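Local structure of periplasmic beta-glucosidase (Pseudomonas aeruginosa, 6R5T) at residues A96-E101 / K562-F567. The protein probably hydrolyses terminal, non-reducing beta-D-glucosyl residues with release of beta-D-glucose, as a periplasmic glycoside hydrolase of family 3. The protein carries 1 engineered substitution. Numbering follows the deposited sequence.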
loop_
_atom_site.group_PDB
_atom_site.type_symbol
_atom_site.label_atom_id
_atom_site.label_comp_id
_atom_site.label_asym_id
_atom_site.label_seq_id
_atom_site.Cartn_x
_atom_site.Cartn_y
_atom_site.Cartn_z
ATOM N N ALA A 96 23.973 -5.338 0.448
ATOM C CA ALA A 96 23.986 -6.739 0.869
ATOM C C ALA A 96 25.378 -7.140 1.336
ATOM O O ALA A 96 25.508 -8.239 1.926
ATOM C CB ALA A 96 23.494 -7.654 -0.235
ATOM N N SER A 97 26.396 -6.325 1.072
ATOM C CA SER A 97 27.736 -6.559 1.659
ATOM C C SER A 97 27.720 -6.384 3.188
ATOM O O SER A 97 28.652 -6.874 3.830
ATOM C CB SER A 97 28.780 -5.680 1.036
ATOM O OG SER A 97 28.694 -4.330 1.542
ATOM N N TRP A 98 26.815 -5.562 3.717
ATOM C CA TRP A 98 26.801 -5.234 5.167
ATOM C C TRP A 98 28.190 -4.772 5.631
ATOM O O TRP A 98 28.598 -5.056 6.780
ATOM C CB TRP A 98 26.309 -6.418 6.005
ATOM C CG TRP A 98 24.842 -6.679 5.867
ATOM C CD1 TRP A 98 24.203 -7.271 4.829
ATOM C CD2 TRP A 98 23.835 -6.329 6.800
ATOM N NE1 TRP A 98 22.854 -7.336 5.056
ATOM C CE2 TRP A 98 22.598 -6.801 6.295
ATOM C CE3 TRP A 98 23.849 -5.712 8.057
ATOM C CZ2 TRP A 98 21.407 -6.636 6.973
ATOM C CZ3 TRP A 98 22.676 -5.603 8.745
ATOM C CH2 TRP A 98 21.462 -6.029 8.205
ATOM N N ASP A 99 28.883 -4.007 4.804
ATOM C CA ASP A 99 30.285 -3.648 5.115
ATOM C C ASP A 99 30.479 -2.217 4.655
ATOM O O ASP A 99 30.647 -1.965 3.492
ATOM C CB ASP A 99 31.250 -4.637 4.471
ATOM C CG ASP A 99 32.673 -4.342 4.918
ATOM O OD1 ASP A 99 32.895 -3.261 5.484
ATOM O OD2 ASP A 99 33.491 -5.220 4.759
ATOM N N PRO A 100 30.417 -1.259 5.574
ATOM C CA PRO A 100 30.642 0.131 5.215
ATOM C C PRO A 100 31.963 0.341 4.467
ATOM O O PRO A 100 32.036 1.234 3.632
ATOM C CB PRO A 100 30.627 0.836 6.576
ATOM C CG PRO A 100 29.855 -0.064 7.481
ATOM C CD PRO A 100 30.123 -1.461 6.999
ATOM N N GLU A 101 33.003 -0.454 4.739
ATOM C CA GLU A 101 34.269 -0.256 3.984
ATOM C C GLU A 101 34.134 -0.681 2.523
ATOM O O GLU A 101 34.777 -0.050 1.647
ATOM C CB GLU A 101 35.437 -1.001 4.629
ATOM C CG GLU A 101 35.767 -0.406 5.985
ATOM C CD GLU A 101 37.215 -0.549 6.427
ATOM O OE1 GLU A 101 37.876 -1.566 6.051
ATOM O OE2 GLU A 101 37.682 0.360 7.152
ATOM N N LYS A 562 23.996 -10.730 2.565
ATOM C CA LYS A 562 22.718 -10.922 3.259
ATOM C C LYS A 562 21.731 -9.886 2.782
ATOM O O LYS A 562 22.095 -8.727 2.582
ATOM C CB LYS A 562 22.939 -10.876 4.781
ATOM C CG LYS A 562 23.548 -12.207 5.301
ATOM C CD LYS A 562 23.699 -12.243 6.751
ATOM C CE LYS A 562 24.217 -13.574 7.266
ATOM N NZ LYS A 562 23.136 -14.607 7.292
ATOM N N LEU A 563 20.469 -10.287 2.681
ATOM C CA LEU A 563 19.398 -9.406 2.176
ATOM C C LEU A 563 19.268 -8.170 3.035
ATOM O O LEU A 563 19.271 -8.296 4.271
ATOM C CB LEU A 563 18.067 -10.131 2.096
ATOM C CG LEU A 563 18.077 -11.374 1.223
ATOM C CD1 LEU A 563 16.703 -11.994 1.260
ATOM C CD2 LEU A 563 18.514 -11.070 -0.220
ATOM N N THR A 564 19.019 -7.020 2.402
ATOM C CA THR A 564 18.637 -5.799 3.165
ATOM C C THR A 564 17.198 -5.387 2.853
ATOM O O THR A 564 16.791 -4.276 3.213
ATOM C CB THR A 564 19.581 -4.635 2.860
ATOM O OG1 THR A 564 19.440 -4.216 1.493
ATOM C CG2 THR A 564 21.023 -5.014 3.180
ATOM N N MET A 565 16.490 -6.224 2.112
ATOM C CA MET A 565 15.044 -6.010 1.852
ATOM C C MET A 565 14.409 -7.391 1.874
ATOM O O MET A 565 14.990 -8.365 1.342
ATOM C CB MET A 565 14.882 -5.315 0.510
ATOM C CG MET A 565 13.498 -4.773 0.257
ATOM S SD MET A 565 13.552 -3.629 -1.155
ATOM C CE MET A 565 11.801 -3.294 -1.288
ATOM N N SER A 566 13.267 -7.480 2.508
ATOM C CA SER A 566 12.480 -8.731 2.676
ATOM C C SER A 566 11.987 -9.180 1.297
ATOM O O SER A 566 11.596 -8.325 0.491
ATOM C CB SER A 566 11.341 -8.418 3.596
ATOM O OG SER A 566 11.829 -8.149 4.899
ATOM N N PHE A 567 12.000 -10.485 1.002
ATOM C CA PHE A 567 11.504 -11.006 -0.287
ATOM C C PHE A 567 10.100 -11.540 -0.065
ATOM O O PHE A 567 9.938 -12.532 0.662
ATOM C CB PHE A 567 12.418 -12.088 -0.844
ATOM C CG PHE A 567 13.598 -11.569 -1.624
ATOM C CD1 PHE A 567 14.313 -10.454 -1.242
ATOM C CD2 PHE A 567 14.030 -12.242 -2.756
ATOM C CE1 PHE A 567 15.395 -9.980 -1.974
ATOM C CE2 PHE A 567 15.151 -11.798 -3.445
ATOM C CZ PHE A 567 15.820 -10.658 -3.093
#
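The indole N-H of Trp-98 meets the backbone carbonyl of Lys-562. NE1 donates to Lys-562 O over 2.9 Å, bent at the hydrogen to 139°; the oxygen lies in the indole plane, yet the donor stands well above the carbonyl plane, so the bond does not lie on a lone pair. Lys-562 O also receives a weaker CH···O contact from Ala-96 CA, 3.2 Å away. The return bond is straighter: Lys-562 N donates to Ala-96 O over 3.0 Å at 162°, in the carbonyl plane and on a lone pair. Both main-chain polar groups of Lys-562 are thus satisfied in a buried place, and the small methyl of Ala-96 suits a place where the CA atoms of Ala-96 and Lys-562 come within 5.0 Å. Thr-564 adds its methyl CG2, 3.5 Å from Trp-98 NE1, while OG1 turns to Phe-142 O. The lysine chain crosses the indole at about a right angle, CB lying 3.6 Å from Trp-98 NE1; NZ, bent round at the last torsion, reaches Gly-613 O and Leu-720 O. Trp-98, with positive phi (51°), turns the chain between helices 91-95 and 100-116; its ring meets Phe-676 edge-to-face and, like Lys-562, touches Val-654 of strand 651-660. This is an interdomain junction of the family 3 glycoside hydrolase fold, joining a helix-helix turn of the TIM-barrel-type domain to a C-terminal-domain loop beside the fibronectin III-like domain.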